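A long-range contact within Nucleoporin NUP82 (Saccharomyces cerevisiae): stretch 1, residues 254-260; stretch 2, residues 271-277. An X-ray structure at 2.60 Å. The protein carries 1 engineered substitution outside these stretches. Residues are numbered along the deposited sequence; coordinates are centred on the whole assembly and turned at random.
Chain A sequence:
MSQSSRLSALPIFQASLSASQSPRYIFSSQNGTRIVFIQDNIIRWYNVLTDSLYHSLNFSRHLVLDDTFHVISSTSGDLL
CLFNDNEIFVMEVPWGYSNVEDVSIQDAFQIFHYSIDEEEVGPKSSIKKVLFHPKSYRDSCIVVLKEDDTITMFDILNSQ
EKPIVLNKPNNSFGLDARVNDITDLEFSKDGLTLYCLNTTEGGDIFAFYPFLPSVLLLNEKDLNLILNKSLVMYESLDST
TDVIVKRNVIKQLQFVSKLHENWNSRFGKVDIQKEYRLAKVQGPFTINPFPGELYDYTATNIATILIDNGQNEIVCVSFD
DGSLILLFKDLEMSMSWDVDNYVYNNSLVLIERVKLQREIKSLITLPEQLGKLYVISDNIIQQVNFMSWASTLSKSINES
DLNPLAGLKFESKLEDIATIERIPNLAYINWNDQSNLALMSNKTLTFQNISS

Stretch 1, residues 254-260: QFVSKLH
Stretch 2 (271-277) DIQKEYR

The rings of Phe255 and Tyr276 lie near parallel yet barely overlap. Their planes meet at 29°, and their centroids are 5.1 Å apart. Phe255 CD1 lies 3.2 Å from Tyr276 CD2, a very close approach for two ring carbons.

Residues 254-260 are helical throughout, part of a helix that extends beyond both ends. Phi/psi values stay near -65/-40. Lys258 N hydrogen-bonds to Gln254 O at 3.0 Å, and Leu259 N to Phe255 O at 2.9 Å. In the second stretch, Asp271 is extended at -80/145. Ile272 (-128/115) and Gln273 (-63/140) follow as loop. The chain then turns through Lys274 (-46/-28), Glu275 (-63/-42) and Tyr276 (-80/-1), and Tyr276 N hydrogen-bonds to Gln273 O at 2.9 Å.

The two stretches run in roughly opposite directions. Phe255 CA lies 8.3 Å from Tyr276 CA, and Leu259 CA lies 8.0 Å from Ile272 CA. All contacts between the stretches are made by side chains, and 275 Å² is buried in total.

Phe255 (chi1 t, chi2 66°) and Tyr276 (chi1 m, chi2 86°) both point toward the opposite stretch. Ile272 (m, t) starts sideways, but its end comes nearer. Ile272 CD1 sits 4.4 Å from Phe255 CZ, at the edge of that ring. Leu259 (m, t) also starts sideways; Leu259 CD2 is 4.1 Å from Ile272 CG1. These are van der Waals contacts between apolar side chains; Phe255, Leu259 and Ile272 are all buried.

Lys258 points toward the second stretch with all four chi angles t. This extended chain carries its ammonium to the edge of the Tyr276 ring. There Lys258 NZ donates a 3.0 Å hydrogen bond to Tyr276 OH. A weak one, 3.4 Å, runs from Lys258 NZ to Gln273 OE1. Gln273 has chi1 -34°, chi2 t and chi3 -59°. The ammonium thus joins two polar acceptors beside the apolar packing.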

# COMPACT_ATOMS: atom_id res chain seq x y z
N GLN A 254 24.31 -1.07 1.49
CA GLN A 254 24.85 -1.58 2.74
C GLN A 254 23.91 -2.64 3.28
O GLN A 254 24.35 -3.70 3.72
CB GLN A 254 25.00 -0.47 3.78
CG GLN A 254 25.94 0.62 3.37
CD GLN A 254 25.93 1.81 4.33
OE1 GLN A 254 24.95 2.04 5.06
NE2 GLN A 254 27.02 2.59 4.32
N PHE A 255 22.62 -2.35 3.24
CA PHE A 255 21.61 -3.27 3.73
C PHE A 255 21.58 -4.57 2.93
O PHE A 255 21.66 -5.67 3.50
CB PHE A 255 20.23 -2.59 3.68
CG PHE A 255 19.09 -3.52 3.99
CD1 PHE A 255 18.95 -4.08 5.25
CD2 PHE A 255 18.16 -3.84 3.01
CE1 PHE A 255 17.90 -4.95 5.54
CE2 PHE A 255 17.10 -4.72 3.29
CZ PHE A 255 16.97 -5.27 4.55
N VAL A 256 21.48 -4.47 1.60
CA VAL A 256 21.41 -5.66 0.77
C VAL A 256 22.66 -6.50 0.89
O VAL A 256 22.62 -7.71 0.72
CB VAL A 256 21.16 -5.30 -0.72
CG1 VAL A 256 21.14 -6.56 -1.55
CG2 VAL A 256 19.83 -4.58 -0.87
N SER A 257 23.78 -5.85 1.20
CA SER A 257 25.05 -6.55 1.38
C SER A 257 25.03 -7.33 2.69
O SER A 257 25.54 -8.45 2.77
CB SER A 257 26.22 -5.57 1.42
OG SER A 257 26.40 -4.96 0.16
N LYS A 258 24.41 -6.74 3.71
CA LYS A 258 24.32 -7.38 5.00
C LYS A 258 23.38 -8.56 4.88
O LYS A 258 23.57 -9.59 5.53
CB LYS A 258 23.81 -6.38 6.04
CG LYS A 258 24.20 -6.74 7.45
CD LYS A 258 23.66 -5.74 8.45
CE LYS A 258 24.14 -6.06 9.87
NZ LYS A 258 23.55 -5.17 10.93
N LEU A 259 22.35 -8.43 4.04
CA LEU A 259 21.42 -9.55 3.85
C LEU A 259 22.21 -10.70 3.25
O LEU A 259 22.15 -11.83 3.73
CB LEU A 259 20.29 -9.17 2.90
CG LEU A 259 19.24 -8.17 3.39
CD1 LEU A 259 18.20 -7.98 2.30
CD2 LEU A 259 18.59 -8.67 4.65
N HIS A 260 22.96 -10.40 2.20
CA HIS A 260 23.77 -11.40 1.53
C HIS A 260 24.73 -12.10 2.49
O HIS A 260 25.09 -13.26 2.28
CB HIS A 260 24.57 -10.75 0.41
CG HIS A 260 25.22 -11.74 -0.51
ND1 HIS A 260 24.87 -11.85 -1.84
CD2 HIS A 260 26.15 -12.69 -0.28
CE1 HIS A 260 25.56 -12.83 -2.39
NE2 HIS A 260 26.35 -13.36 -1.47
N ASP A 271 17.15 -13.39 8.36
CA ASP A 271 16.50 -12.64 9.44
C ASP A 271 16.65 -11.15 9.22
O ASP A 271 17.68 -10.69 8.72
CB ASP A 271 17.11 -12.99 10.79
CG ASP A 271 16.83 -14.41 11.20
OD1 ASP A 271 15.64 -14.79 11.17
OD2 ASP A 271 17.79 -15.14 11.55
N ILE A 272 15.62 -10.40 9.60
CA ILE A 272 15.65 -8.96 9.43
C ILE A 272 15.32 -8.24 10.72
O ILE A 272 14.21 -8.34 11.23
CB ILE A 272 14.70 -8.54 8.31
CG1 ILE A 272 15.23 -9.14 6.99
CG2 ILE A 272 14.57 -7.03 8.27
CD1 ILE A 272 14.50 -8.71 5.76
N GLN A 273 16.31 -7.51 11.24
CA GLN A 273 16.20 -6.77 12.50
C GLN A 273 15.16 -5.67 12.49
O GLN A 273 15.02 -4.95 11.50
CB GLN A 273 17.56 -6.19 12.86
CG GLN A 273 18.72 -7.08 12.41
CD GLN A 273 20.08 -6.55 12.82
OE1 GLN A 273 20.47 -5.44 12.46
NE2 GLN A 273 20.82 -7.36 13.58
N LYS A 274 14.43 -5.52 13.59
CA LYS A 274 13.37 -4.51 13.70
C LYS A 274 13.76 -3.13 13.21
O LYS A 274 12.90 -2.36 12.76
CB LYS A 274 12.87 -4.42 15.16
CG LYS A 274 13.92 -4.78 16.22
CD LYS A 274 13.39 -4.57 17.64
CE LYS A 274 14.28 -5.29 18.66
NZ LYS A 274 13.76 -5.17 20.05
N GLU A 275 15.04 -2.80 13.28
CA GLU A 275 15.51 -1.49 12.85
C GLU A 275 15.28 -1.23 11.37
O GLU A 275 14.86 -0.13 10.99
CB GLU A 275 17.00 -1.32 13.18
CG GLU A 275 17.34 -1.43 14.67
CD GLU A 275 17.56 -2.88 15.13
OE1 GLU A 275 18.54 -3.50 14.67
OE2 GLU A 275 16.76 -3.39 15.95
N TYR A 276 15.55 -2.24 10.54
CA TYR A 276 15.39 -2.12 9.09
C TYR A 276 13.96 -2.26 8.59
O TYR A 276 13.71 -2.15 7.40
CB TYR A 276 16.24 -3.17 8.37
CG TYR A 276 17.69 -3.15 8.75
CD1 TYR A 276 18.15 -3.86 9.86
CD2 TYR A 276 18.62 -2.42 8.01
CE1 TYR A 276 19.50 -3.84 10.21
CE2 TYR A 276 19.96 -2.39 8.36
CZ TYR A 276 20.40 -3.11 9.45
OH TYR A 276 21.73 -3.07 9.79
N ARG A 277 13.02 -2.50 9.50
CA ARG A 277 11.64 -2.68 9.10
C ARG A 277 10.77 -1.43 9.20
O ARG A 277 9.64 -1.42 8.70
CB ARG A 277 11.02 -3.82 9.89
CG ARG A 277 11.79 -5.11 9.74
CD ARG A 277 10.86 -6.27 9.66
NE ARG A 277 10.48 -6.76 10.98
CZ ARG A 277 9.26 -7.19 11.28
NH1 ARG A 277 8.30 -7.16 10.36
NH2 ARG A 277 9.01 -7.67 12.48